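Local coordinates for cell division protein FtsZ 1 (Methanocaldococcus jannaschii, PDB 1W58) that binds GTP, which it probably hydrolyses, and probably polymerises into the contractile Z ring at the future division site, recruiting other division proteins, at residues 229-234 against 319-324; 259-264 against 329-334; 36-41 against 121-126; 60-65 against 222-227; 186-191 against 249-254. All coordinates share one frame; numbering follows the deposited sequence.

Contact 1: residues 229-234 against 319-324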
# COMPACT_ATOMS: atom_id res chain seq x y z
N ASP A 229 14.62 33.47 -9.57
CA ASP A 229 14.44 34.33 -10.74
C ASP A 229 15.80 34.88 -11.20
O ASP A 229 16.50 35.54 -10.44
CB ASP A 229 13.49 35.48 -10.40
CG ASP A 229 12.02 35.05 -10.38
OD1 ASP A 229 11.18 35.74 -9.75
OD2 ASP A 229 11.69 34.02 -11.02
N GLY A 230 16.16 34.60 -12.45
CA GLY A 230 17.44 35.06 -12.96
C GLY A 230 17.38 35.92 -14.22
O GLY A 230 16.35 36.54 -14.52
N LEU A 231 18.49 35.95 -14.96
CA LEU A 231 18.60 36.75 -16.18
C LEU A 231 18.07 36.00 -17.41
O LEU A 231 18.07 36.52 -18.53
CB LEU A 231 20.05 37.14 -16.42
CG LEU A 231 20.80 37.82 -15.28
CD1 LEU A 231 22.21 38.14 -15.74
CD2 LEU A 231 20.07 39.09 -14.84
N ILE A 232 17.65 34.76 -17.20
CA ILE A 232 17.11 33.93 -18.26
C ILE A 232 16.21 32.97 -17.50
O ILE A 232 16.52 32.57 -16.38
CB ILE A 232 18.23 33.15 -19.01
CG1 ILE A 232 17.78 32.78 -20.42
CG2 ILE A 232 18.63 31.90 -18.24
CD1 ILE A 232 16.57 31.87 -20.50
N ASN A 233 15.08 32.61 -18.08
CA ASN A 233 14.19 31.70 -17.40
C ASN A 233 14.53 30.24 -17.65
O ASN A 233 14.77 29.83 -18.79
CB ASN A 233 12.74 31.97 -17.81
CG ASN A 233 11.84 30.75 -17.68
OD1 ASN A 233 11.76 29.92 -18.60
ND2 ASN A 233 11.17 30.62 -16.53
N VAL A 234 14.58 29.45 -16.58
CA VAL A 234 14.85 28.03 -16.73
C VAL A 234 13.49 27.36 -16.51
O VAL A 234 12.81 27.60 -15.52
CB VAL A 234 15.95 27.53 -15.75
CG1 VAL A 234 16.39 28.66 -14.83
CG2 VAL A 234 15.46 26.34 -14.96
N TRP A 319 20.68 25.54 -18.15
CA TRP A 319 21.46 26.55 -17.44
C TRP A 319 20.66 27.78 -17.02
O TRP A 319 19.56 28.03 -17.51
CB TRP A 319 22.66 26.98 -18.29
CG TRP A 319 22.29 27.72 -19.55
CD1 TRP A 319 21.99 27.18 -20.77
CD2 TRP A 319 22.17 29.15 -19.70
NE1 TRP A 319 21.70 28.18 -21.67
CE2 TRP A 319 21.80 29.39 -21.04
CE3 TRP A 319 22.33 30.23 -18.83
CZ2 TRP A 319 21.59 30.69 -21.53
CZ3 TRP A 319 22.12 31.52 -19.32
CH2 TRP A 319 21.76 31.74 -20.66
N GLY A 320 21.24 28.53 -16.09
CA GLY A 320 20.60 29.74 -15.59
C GLY A 320 21.69 30.66 -15.08
O GLY A 320 22.86 30.28 -15.07
N ALA A 321 21.30 31.85 -14.64
CA ALA A 321 22.24 32.84 -14.13
C ALA A 321 21.54 33.71 -13.10
O ALA A 321 20.52 34.33 -13.39
CB ALA A 321 22.77 33.70 -15.26
N THR A 322 22.09 33.75 -11.89
CA THR A 322 21.48 34.52 -10.82
C THR A 322 22.45 35.50 -10.15
O THR A 322 23.66 35.28 -10.14
CB THR A 322 20.91 33.58 -9.74
OG1 THR A 322 21.93 32.67 -9.30
CG2 THR A 322 19.72 32.79 -10.30
N ILE A 323 21.88 36.56 -9.60
CA ILE A 323 22.65 37.59 -8.92
C ILE A 323 22.57 37.39 -7.42
O ILE A 323 21.48 37.26 -6.86
CB ILE A 323 22.13 39.03 -9.26
CG1 ILE A 323 22.66 39.48 -10.63
CG2 ILE A 323 22.53 40.01 -8.16
CD1 ILE A 323 22.05 38.76 -11.81
N ASP A 324 23.73 37.38 -6.78
CA ASP A 324 23.81 37.20 -5.33
C ASP A 324 24.55 38.36 -4.68
O ASP A 324 25.75 38.53 -4.90
CB ASP A 324 24.50 35.87 -5.02
CG ASP A 324 24.69 35.65 -3.53
OD1 ASP A 324 23.78 36.02 -2.76
OD2 ASP A 324 25.74 35.10 -3.14
O HOH W 1 18.93 37.19 -9.75
O HOH W 2 18.78 31.86 -14.41
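Trp319 opens the contact by lending one face of its six-membered ring to Ile232. The methyl CG2 of Ile232 stands over that ring in a CH-pi contact, 4.1 Å from the ring centroid and 28° off the normal. The indole gets there because chi1 of 66° sets CG between the backbone N and the carbonyl carbon, which swings the ring back toward the loop although the CB starts out pointing away from it. The backbone of Trp319 is met too, with Val234 CB 4.0 Å from Trp319 O. The same isoleucine methyl also touches Gly320, Ile232 CG2 lying 3.9 Å from Gly320 CA. Ala321 supplies the direct backbone link: Leu231 N donates to Ala321 O at 3.0 Å, nearly straight on to the carbonyl, and Gly230 CA brings a C-H to the same oxygen. Thr322 turns its CB away from the loop, and its OG1 is hydrogen-bonded to His288, while CG2 brushes Gly230 CA. At Ile323, CD1 reaches back to Leu231 CD2 at 3.6 Å, the two side chains crossing at about a right angle, and a water joins Asp229 O to Ile323 N. The loop between helices 204-227 and 236-243 thus lies along strand 317-323, an outermost strand of the C-terminal mixed sheet. Strand 285-291 pairs with that strand through backbone bonds, and helix 297-308 packs against Trp319 and Leu231.

Contact 2: residues 259-264 against 329-334; sequences EKRAKE and NTVRVL
Val331 wedges its two methyls against Arg261 where a helix packs on the mixed sheet of the FtsZ C-terminal domain, strand 331-337 meeting the N-terminal part of helix 261-270. Van der Waals packing of the valine methyls on the arginine makes up most of the contact. Val331 CG1 sits over one face of the Arg261 guanidinium, 3.6 Å above its plane and offset toward the rim, while the other methyl meets the base of the same side chain. The bend at chi3 (-67°) turns the guanidinium so that one face meets CG1; the two side chains cross at about a right angle. Ala262 joins in through its backbone, its N lying 3.8 Å from Val331 CG2.

The charge of Arg261 is met from outside the two segments, by salt bridges from NH1 to Asp294 and from NH2 to Glu299. The two salt bridges probably hold the guanidinium's rotation, with Val331 CG1 against one face.

Polar groups approach more loosely at the exposed end. The carboxylate of Glu259 and the amide of Asn329 are nearly coplanar, their planes 14° apart, and Glu259 comes round to the amide by bending at chi2. Asn329 OD1 approaches the guanidinium obliquely, 4.2 Å from Arg261 NH1. In this group the nearest approach is Glu259 OE2 to Asn329 ND2, at 3.7 Å.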
# COMPACT_ATOMS: atom_id res chain seq x y z
N GLU A 259 38.59 39.82 -13.60
CA GLU A 259 37.66 40.50 -14.48
C GLU A 259 37.49 39.66 -15.73
O GLU A 259 36.69 39.98 -16.61
CB GLU A 259 38.13 41.92 -14.80
CG GLU A 259 37.71 42.91 -13.72
CD GLU A 259 36.27 42.68 -13.25
OE1 GLU A 259 35.33 42.80 -14.07
OE2 GLU A 259 36.07 42.36 -12.05
N LYS A 260 38.26 38.58 -15.79
CA LYS A 260 38.18 37.63 -16.89
C LYS A 260 37.41 36.47 -16.25
O LYS A 260 37.48 35.32 -16.69
CB LYS A 260 39.57 37.19 -17.34
CG LYS A 260 40.72 37.85 -16.58
CD LYS A 260 40.73 39.37 -16.74
CE LYS A 260 41.99 39.98 -16.14
NZ LYS A 260 42.16 39.66 -14.70
N ARG A 261 36.67 36.83 -15.20
CA ARG A 261 35.82 35.96 -14.37
C ARG A 261 35.34 34.66 -15.01
O ARG A 261 35.91 33.59 -14.79
CB ARG A 261 34.61 36.76 -13.90
CG ARG A 261 34.96 38.16 -13.44
CD ARG A 261 33.81 38.87 -12.72
NE ARG A 261 32.67 39.18 -13.58
CZ ARG A 261 31.66 39.96 -13.21
NH1 ARG A 261 31.66 40.51 -12.01
NH2 ARG A 261 30.65 40.18 -14.04
N ALA A 262 34.27 34.78 -15.79
CA ALA A 262 33.68 33.64 -16.47
C ALA A 262 34.73 32.63 -16.94
O ALA A 262 34.69 31.47 -16.55
CB ALA A 262 32.85 34.13 -17.66
N LYS A 263 35.66 33.09 -17.77
CA LYS A 263 36.72 32.23 -18.32
C LYS A 263 37.48 31.44 -17.26
O LYS A 263 37.87 30.29 -17.49
CB LYS A 263 37.71 33.09 -19.12
CG LYS A 263 38.91 32.32 -19.69
CD LYS A 263 38.66 31.77 -21.08
CE LYS A 263 38.96 32.80 -22.17
NZ LYS A 263 38.15 34.05 -22.05
N GLU A 264 37.68 32.05 -16.10
CA GLU A 264 38.42 31.40 -15.01
C GLU A 264 37.58 30.48 -14.12
O GLU A 264 38.04 29.41 -13.73
CB GLU A 264 39.11 32.47 -14.15
CG GLU A 264 40.10 33.33 -14.91
CD GLU A 264 40.89 34.28 -14.02
OE1 GLU A 264 41.63 33.78 -13.14
OE2 GLU A 264 40.76 35.51 -14.19
N ASN A 329 32.13 40.81 -5.59
CA ASN A 329 32.78 40.96 -6.89
C ASN A 329 33.28 39.64 -7.47
O ASN A 329 34.38 39.59 -8.02
CB ASN A 329 33.92 41.97 -6.80
CG ASN A 329 34.48 42.34 -8.17
OD1 ASN A 329 33.73 42.76 -9.06
ND2 ASN A 329 35.79 42.18 -8.34
N THR A 330 32.48 38.59 -7.36
CA THR A 330 32.88 37.29 -7.87
C THR A 330 31.75 36.57 -8.60
O THR A 330 30.57 36.79 -8.31
CB THR A 330 33.35 36.36 -6.73
OG1 THR A 330 34.43 36.97 -6.02
CG2 THR A 330 33.81 35.02 -7.28
N VAL A 331 32.11 35.73 -9.57
CA VAL A 331 31.14 34.92 -10.28
C VAL A 331 31.48 33.48 -9.93
O VAL A 331 32.62 33.04 -10.08
CB VAL A 331 31.18 35.09 -11.83
CG1 VAL A 331 30.78 36.49 -12.21
CG2 VAL A 331 32.54 34.73 -12.37
N ARG A 332 30.49 32.75 -9.42
CA ARG A 332 30.71 31.36 -9.04
C ARG A 332 30.01 30.48 -10.06
O ARG A 332 28.94 30.81 -10.54
CB ARG A 332 30.14 31.09 -7.65
CG ARG A 332 30.52 29.73 -7.11
CD ARG A 332 29.75 29.40 -5.85
NE ARG A 332 30.17 30.17 -4.68
CZ ARG A 332 29.35 30.91 -3.95
NH1 ARG A 332 28.06 30.98 -4.26
NH2 ARG A 332 29.81 31.55 -2.88
N VAL A 333 30.64 29.36 -10.40
CA VAL A 333 30.06 28.44 -11.37
C VAL A 333 29.87 27.03 -10.79
O VAL A 333 30.81 26.44 -10.24
CB VAL A 333 30.93 28.35 -12.65
CG1 VAL A 333 30.38 27.28 -13.59
CG2 VAL A 333 30.92 29.70 -13.38
N LEU A 334 28.64 26.51 -10.91
CA LEU A 334 28.31 25.17 -10.43
C LEU A 334 28.01 24.30 -11.63
O LEU A 334 27.15 24.62 -12.42
CB LEU A 334 27.08 25.19 -9.52
CG LEU A 334 26.48 23.84 -9.08
CD1 LEU A 334 27.48 23.01 -8.30
CD2 LEU A 334 25.26 24.10 -8.20

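Contact 3: residues 36-41 against 121-126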
# COMPACT_ATOMS: atom_id res chain seq x y z
N THR A 36 2.48 28.64 -10.73
CA THR A 36 3.64 29.13 -11.44
C THR A 36 4.99 28.48 -11.13
O THR A 36 5.81 28.30 -12.02
CB THR A 36 3.76 30.66 -11.25
OG1 THR A 36 5.14 30.99 -11.07
CG2 THR A 36 2.94 31.15 -10.04
N LYS A 37 5.22 28.10 -9.88
CA LYS A 37 6.50 27.51 -9.54
C LYS A 37 6.46 26.04 -9.13
O LYS A 37 5.47 25.55 -8.59
CB LYS A 37 7.15 28.36 -8.44
CG LYS A 37 6.15 29.23 -7.63
CD LYS A 37 5.68 28.59 -6.31
CE LYS A 37 4.83 27.32 -6.51
NZ LYS A 37 4.45 26.66 -5.21
N ALA A 38 7.55 25.32 -9.40
CA ALA A 38 7.62 23.91 -9.04
C ALA A 38 7.75 23.83 -7.53
O ALA A 38 8.47 24.61 -6.91
CB ALA A 38 8.82 23.24 -9.70
N LYS A 39 7.04 22.88 -6.93
CA LYS A 39 7.13 22.72 -5.49
C LYS A 39 8.26 21.74 -5.20
O LYS A 39 8.22 20.60 -5.67
CB LYS A 39 5.79 22.22 -4.94
CG LYS A 39 4.72 23.32 -4.92
CD LYS A 39 3.56 22.97 -3.99
CE LYS A 39 2.37 22.50 -4.77
NZ LYS A 39 2.79 21.49 -5.77
N ILE A 40 9.27 22.21 -4.46
CA ILE A 40 10.45 21.41 -4.11
C ILE A 40 10.56 21.11 -2.62
O ILE A 40 10.30 21.96 -1.77
CB ILE A 40 11.78 22.15 -4.47
CG1 ILE A 40 11.84 22.49 -5.96
CG2 ILE A 40 12.98 21.31 -4.05
CD1 ILE A 40 11.30 23.83 -6.26
N THR A 41 10.97 19.88 -2.30
CA THR A 41 11.16 19.49 -0.92
C THR A 41 12.56 18.91 -0.75
O THR A 41 13.03 18.12 -1.57
CB THR A 41 10.13 18.43 -0.47
OG1 THR A 41 8.81 18.99 -0.57
CG2 THR A 41 10.37 18.01 0.98
N ASP A 121 2.84 16.16 -1.89
CA ASP A 121 2.51 17.19 -2.88
C ASP A 121 3.71 17.83 -3.61
O ASP A 121 3.56 18.88 -4.23
CB ASP A 121 1.70 18.30 -2.20
CG ASP A 121 0.39 17.78 -1.59
OD1 ASP A 121 -0.02 18.34 -0.55
OD2 ASP A 121 -0.23 16.84 -2.14
N SER A 122 4.87 17.19 -3.57
CA SER A 122 6.07 17.72 -4.20
C SER A 122 6.23 17.36 -5.66
O SER A 122 6.04 16.21 -6.03
CB SER A 122 7.31 17.22 -3.45
OG SER A 122 7.19 17.43 -2.06
N ASP A 123 6.62 18.35 -6.46
CA ASP A 123 6.87 18.16 -7.88
C ASP A 123 8.27 17.59 -8.00
O ASP A 123 8.58 16.86 -8.93
CB ASP A 123 6.87 19.50 -8.64
CG ASP A 123 5.47 20.09 -8.82
OD1 ASP A 123 5.19 21.16 -8.22
OD2 ASP A 123 4.66 19.51 -9.58
N MET A 124 9.12 17.95 -7.03
CA MET A 124 10.51 17.51 -7.01
C MET A 124 10.99 17.28 -5.57
O MET A 124 10.63 18.04 -4.67
CB MET A 124 11.40 18.57 -7.69
CG MET A 124 12.85 18.11 -8.02
SD MET A 124 13.89 19.45 -8.74
CE MET A 124 15.31 18.56 -9.25
N VAL A 125 11.79 16.23 -5.39
CA VAL A 125 12.34 15.86 -4.09
C VAL A 125 13.85 15.65 -4.15
O VAL A 125 14.36 14.90 -5.00
CB VAL A 125 11.69 14.55 -3.53
CG1 VAL A 125 12.38 14.15 -2.19
CG2 VAL A 125 10.19 14.76 -3.31
N PHE A 126 14.56 16.33 -3.24
CA PHE A 126 16.01 16.24 -3.11
C PHE A 126 16.25 15.43 -1.85
O PHE A 126 15.70 15.76 -0.79
CB PHE A 126 16.63 17.64 -2.93
CG PHE A 126 16.93 18.37 -4.23
CD1 PHE A 126 18.22 18.32 -4.79
CD2 PHE A 126 15.94 19.11 -4.88
CE1 PHE A 126 18.51 19.00 -5.99
CE2 PHE A 126 16.23 19.79 -6.09
CZ PHE A 126 17.51 19.73 -6.63
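The Phe126 ring takes Ile40 CG2 obliquely, CD2 of the ring lying 3.8 Å from that methyl, and the two side chains run side by side in the same direction. The other flat group, the Asp123 carboxylate, is gripped at OD1: Lys39 N donates to its anti lone pair at 2.8 Å in a nearly straight bond (171°). Lys39 NZ also reaches Asp123 OD1, as a salt bridge that is long and weak as a hydrogen bond. Bends at chi3 and chi4 curl the lysine chain back so that NZ bonds Asp121 O as well, at 3.1 Å, pointing almost straight at that carbonyl. Two backbone amides, Asp123 N and Met124 N, share Lys39 O.

From here the chains run as parallel strands, Ile40 beside Met124 and Thr41 beside Val125. Thr41 N donates to Met124 O, and Phe126 N to Thr41 O at 2.9 Å. On the face bearing Thr41, its OG1 and Ser122 OG are hydrogen-bonded at 2.7 Å; Ser122 OG has a second partner in Ile119 O.

These pairs begin the central strands of the parallel Rossmann-like sheet of the GTPase domain, at the end away from the nucleotide. Strand 40-45 also pairs with strand 65-70, and strand 124-130 with strand 153-160, while Phe236 of helix 236-243 packs on Ala38 and Met124.

Contact 4: residues 60-65 against 222-227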
# COMPACT_ATOMS: atom_id res chain seq x y z
N GLY A 60 18.22 30.12 4.59
CA GLY A 60 17.14 30.27 3.62
C GLY A 60 17.45 29.55 2.31
O GLY A 60 18.60 29.47 1.87
N ILE A 61 16.41 29.02 1.68
CA ILE A 61 16.60 28.31 0.42
C ILE A 61 15.38 28.49 -0.47
O ILE A 61 14.42 27.72 -0.45
CB ILE A 61 16.93 26.81 0.68
CG1 ILE A 61 17.15 26.10 -0.66
CG2 ILE A 61 15.85 26.14 1.52
CD1 ILE A 61 17.89 24.81 -0.53
N GLU A 62 15.44 29.55 -1.27
CA GLU A 62 14.39 29.94 -2.20
C GLU A 62 13.39 28.86 -2.60
O GLU A 62 13.76 27.87 -3.23
CB GLU A 62 15.02 30.53 -3.46
CG GLU A 62 14.03 31.24 -4.38
CD GLU A 62 14.50 32.63 -4.79
OE1 GLU A 62 13.79 33.29 -5.58
OE2 GLU A 62 15.59 33.05 -4.32
N GLY A 63 12.13 29.07 -2.22
CA GLY A 63 11.05 28.16 -2.55
C GLY A 63 11.28 26.66 -2.48
O GLY A 63 11.30 25.98 -3.52
N ALA A 64 11.44 26.15 -1.25
CA ALA A 64 11.67 24.72 -1.01
C ALA A 64 11.44 24.42 0.48
O ALA A 64 12.04 25.05 1.34
CB ALA A 64 13.10 24.34 -1.41
N LYS A 65 10.56 23.48 0.79
CA LYS A 65 10.36 23.19 2.20
C LYS A 65 11.41 22.17 2.64
O LYS A 65 11.97 21.42 1.81
CB LYS A 65 8.95 22.69 2.48
CG LYS A 65 8.65 21.23 2.26
CD LYS A 65 7.46 20.85 3.16
CE LYS A 65 6.90 19.47 2.88
NZ LYS A 65 5.83 19.13 3.86
N LEU A 222 21.63 23.86 -7.00
CA LEU A 222 20.69 23.17 -7.85
C LEU A 222 19.30 23.69 -7.61
O LEU A 222 18.57 24.01 -8.56
CB LEU A 222 20.73 21.66 -7.59
CG LEU A 222 21.72 20.88 -8.45
CD1 LEU A 222 21.71 19.44 -8.05
CD2 LEU A 222 21.36 21.03 -9.92
N VAL A 223 18.91 23.82 -6.35
CA VAL A 223 17.57 24.31 -6.05
C VAL A 223 17.34 25.71 -6.61
O VAL A 223 16.32 25.96 -7.26
CB VAL A 223 17.26 24.35 -4.52
CG1 VAL A 223 15.96 25.10 -4.26
CG2 VAL A 223 17.16 22.94 -3.98
N GLU A 224 18.28 26.62 -6.37
CA GLU A 224 18.11 27.99 -6.87
C GLU A 224 18.13 28.05 -8.39
O GLU A 224 17.41 28.83 -8.99
CB GLU A 224 19.16 28.91 -6.26
CG GLU A 224 19.10 28.90 -4.75
CD GLU A 224 19.74 30.12 -4.13
OE1 GLU A 224 20.84 30.53 -4.59
OE2 GLU A 224 19.15 30.65 -3.16
N LEU A 225 18.94 27.21 -9.01
CA LEU A 225 18.96 27.19 -10.46
C LEU A 225 17.53 26.97 -10.95
O LEU A 225 17.11 27.60 -11.91
CB LEU A 225 19.85 26.08 -10.97
CG LEU A 225 19.73 25.79 -12.46
CD1 LEU A 225 20.20 27.00 -13.28
CD2 LEU A 225 20.59 24.59 -12.78
N ILE A 226 16.80 26.08 -10.27
CA ILE A 226 15.42 25.74 -10.64
C ILE A 226 14.40 26.73 -10.16
O ILE A 226 13.42 26.99 -10.83
CB ILE A 226 14.94 24.37 -10.01
CG1 ILE A 226 15.90 23.23 -10.35
CG2 ILE A 226 13.54 24.04 -10.50
CD1 ILE A 226 16.17 23.12 -11.78
N THR A 227 14.63 27.30 -8.98
CA THR A 227 13.64 28.18 -8.38
C THR A 227 13.90 29.69 -8.23
O THR A 227 12.97 30.45 -7.90
CB THR A 227 13.30 27.61 -6.99
OG1 THR A 227 12.22 28.34 -6.41
CG2 THR A 227 14.51 27.71 -6.08
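Val223 points from the helix into the loop, and Ile61 meets it crosswise, the two side chains lying at about a right angle. Ile61 CG1 is 3.9 Å from Val223 CG1, and its CD1 reaches the other branch, 4.0 Å from Val223 CG2. The extended isoleucine (chi1 -179°, chi2 161°) carries CD1 this far across. Ala64 CB closes on the same CG1 of the valine at 4.1 Å, so that one methyl is met from two points of the loop.

One turn on, Thr227 lies obliquely against Glu62. The aliphatic part of the glutamate does the touching, with Glu62 CG 3.8 Å from Thr227 O. Of its carboxylate, OE1 stays near Thr227 O, and Glu62 OE2 stands 4.4 Å from Glu224 OE2; these like charges probably disfavour a closer approach. Gly63, with its positive phi, brings bare backbone alongside Thr227.

The loop joins helix 46-59 to strand 65-70, and Gly60 breaks the first of these with a positive phi; its O is bonded by Lys220 NZ. This packing sets the GTPase domain against the last turns of the long helix 204-227, whose Leu222 and Leu225 lean on strand 285-291 of the C-terminal sheet while Ile226 touches helix 236-243.

Contact 5: residues 186-191 against 249-254; sequences TLVVIP and AMIGIG
The two strands run parallel at one short bridge, Val188 beside Ala249, then splay apart with their directions 50° apart. Ala249 makes both backbone bonds: its N donates to Leu187 O at 2.8 Å from well above the carbonyl plane, 38° out of it, and its O accepts from Val189 N at 3.1 Å. Beyond the bridge the gap widens and a water spans it, accepting from Ile251 N and donating to Val189 O.

Side chains fill in on the face carrying Val188. Val188 CG2 lies 4.1 Å from Ala249 CB, and its other branch, CG1, turns to Ile251 CG2 at 3.5 Å, the two side chains crossing at about a right angle. Ile251 meets Ile190 at a slant, end methyl to end methyl, CD1 to CD1. Away from that face, Val189 CG2 and Met250 CG make a looser contact at 4.5 Å.

All the touching residues are buried, and they form a seam between the two domains: strand 186-191 is the last strand of the GTPase sheet, strand 249-256 an outer strand of the C-terminal sheet. Strand 153-160 pairs with the former on its other side, helix 167-181 packs on Leu187 and Val189, and the Ile190 side chain lies about 9 Å from the bound nucleotide analogue.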
# COMPACT_ATOMS: atom_id res chain seq x y z
N THR A 186 18.25 11.17 -10.87
CA THR A 186 19.66 11.49 -11.02
C THR A 186 20.29 11.42 -9.60
O THR A 186 19.68 11.85 -8.61
CB THR A 186 19.93 12.85 -11.75
OG1 THR A 186 21.13 13.44 -11.22
CG2 THR A 186 18.79 13.80 -11.64
N LEU A 187 21.45 10.78 -9.51
CA LEU A 187 22.19 10.59 -8.27
C LEU A 187 23.53 11.33 -8.28
O LEU A 187 24.49 10.90 -8.94
CB LEU A 187 22.43 9.08 -8.02
CG LEU A 187 23.40 8.62 -6.90
CD1 LEU A 187 23.07 9.27 -5.62
CD2 LEU A 187 23.35 7.11 -6.72
N VAL A 188 23.60 12.44 -7.53
CA VAL A 188 24.81 13.28 -7.43
C VAL A 188 25.71 12.88 -6.25
O VAL A 188 25.30 13.05 -5.10
CB VAL A 188 24.41 14.77 -7.24
CG1 VAL A 188 25.63 15.67 -7.25
CG2 VAL A 188 23.44 15.19 -8.34
N VAL A 189 26.91 12.33 -6.54
CA VAL A 189 27.90 11.92 -5.52
C VAL A 189 29.10 12.87 -5.39
O VAL A 189 29.75 13.16 -6.39
CB VAL A 189 28.62 10.58 -5.82
CG1 VAL A 189 28.22 9.54 -4.82
CG2 VAL A 189 28.41 10.14 -7.24
N ILE A 190 29.38 13.28 -4.15
CA ILE A 190 30.52 14.14 -3.81
C ILE A 190 31.47 13.26 -2.96
O ILE A 190 31.14 12.92 -1.82
CB ILE A 190 30.15 15.29 -2.86
CG1 ILE A 190 28.79 15.88 -3.20
CG2 ILE A 190 31.26 16.31 -2.87
CD1 ILE A 190 28.80 16.92 -4.22
N PRO A 191 32.63 12.88 -3.48
CA PRO A 191 33.54 12.05 -2.66
C PRO A 191 34.38 12.96 -1.75
O PRO A 191 35.32 13.59 -2.24
CB PRO A 191 34.42 11.35 -3.70
CG PRO A 191 33.84 11.76 -5.06
CD PRO A 191 33.18 13.08 -4.82
N ALA A 249 25.78 11.24 -11.35
CA ALA A 249 26.29 12.59 -11.66
C ALA A 249 27.39 13.04 -10.70
O ALA A 249 27.48 12.55 -9.56
CB ALA A 249 25.16 13.59 -11.64
N MET A 250 28.22 13.97 -11.15
CA MET A 250 29.31 14.50 -10.32
C MET A 250 29.37 16.00 -10.50
O MET A 250 28.87 16.51 -11.48
CB MET A 250 30.65 13.86 -10.70
CG MET A 250 30.69 12.37 -10.36
SD MET A 250 32.36 11.70 -10.19
CE MET A 250 32.31 10.38 -11.27
N ILE A 251 29.94 16.72 -9.55
CA ILE A 251 29.99 18.15 -9.73
C ILE A 251 31.38 18.74 -9.83
O ILE A 251 32.40 18.03 -9.72
CB ILE A 251 29.18 18.90 -8.63
CG1 ILE A 251 30.09 19.39 -7.50
CG2 ILE A 251 28.08 18.00 -8.13
CD1 ILE A 251 30.57 18.32 -6.59
N GLY A 252 31.40 20.04 -10.07
CA GLY A 252 32.63 20.79 -10.20
C GLY A 252 32.29 22.20 -9.76
O GLY A 252 31.23 22.72 -10.11
N ILE A 253 33.15 22.81 -8.96
CA ILE A 253 32.89 24.17 -8.52
C ILE A 253 34.11 25.04 -8.80
O ILE A 253 35.24 24.64 -8.54
CB ILE A 253 32.55 24.24 -7.02
CG1 ILE A 253 31.30 23.40 -6.74
CG2 ILE A 253 32.32 25.69 -6.60
CD1 ILE A 253 30.84 23.45 -5.29
N GLY A 254 33.85 26.22 -9.35
CA GLY A 254 34.91 27.16 -9.66
C GLY A 254 34.39 28.58 -9.51
O GLY A 254 33.18 28.81 -9.54
O HOH W 3 31.31 15.26 -7.40

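How the contacts relate
Contact 3 lies in the GTPase sheet and contact 2 in the C-terminal domain, their centres 30 Å apart. By first segment the order along the chain is 3, 4, 5, 1, 2, and each consecutive pair alternates its segments. Contacts 3 and 4 touch, Ile40 and Lys65 probably sharing a backbone hydrogen bond. Contact 4 in turn touches contact 1, their centres 12 Å apart, where Leu225 packs on Val234 and Gly320. Contacts 1, 2 and 5 all reach the mixed C-terminal sheet, with contacts 2 and 5 on neighbouring strands, 331-337 and 249-256. Helix 204-227 and the seam at contact 5 thus tie the nucleotide-binding domain to the C-terminal one, the two-domain build that FtsZ shares with tubulin.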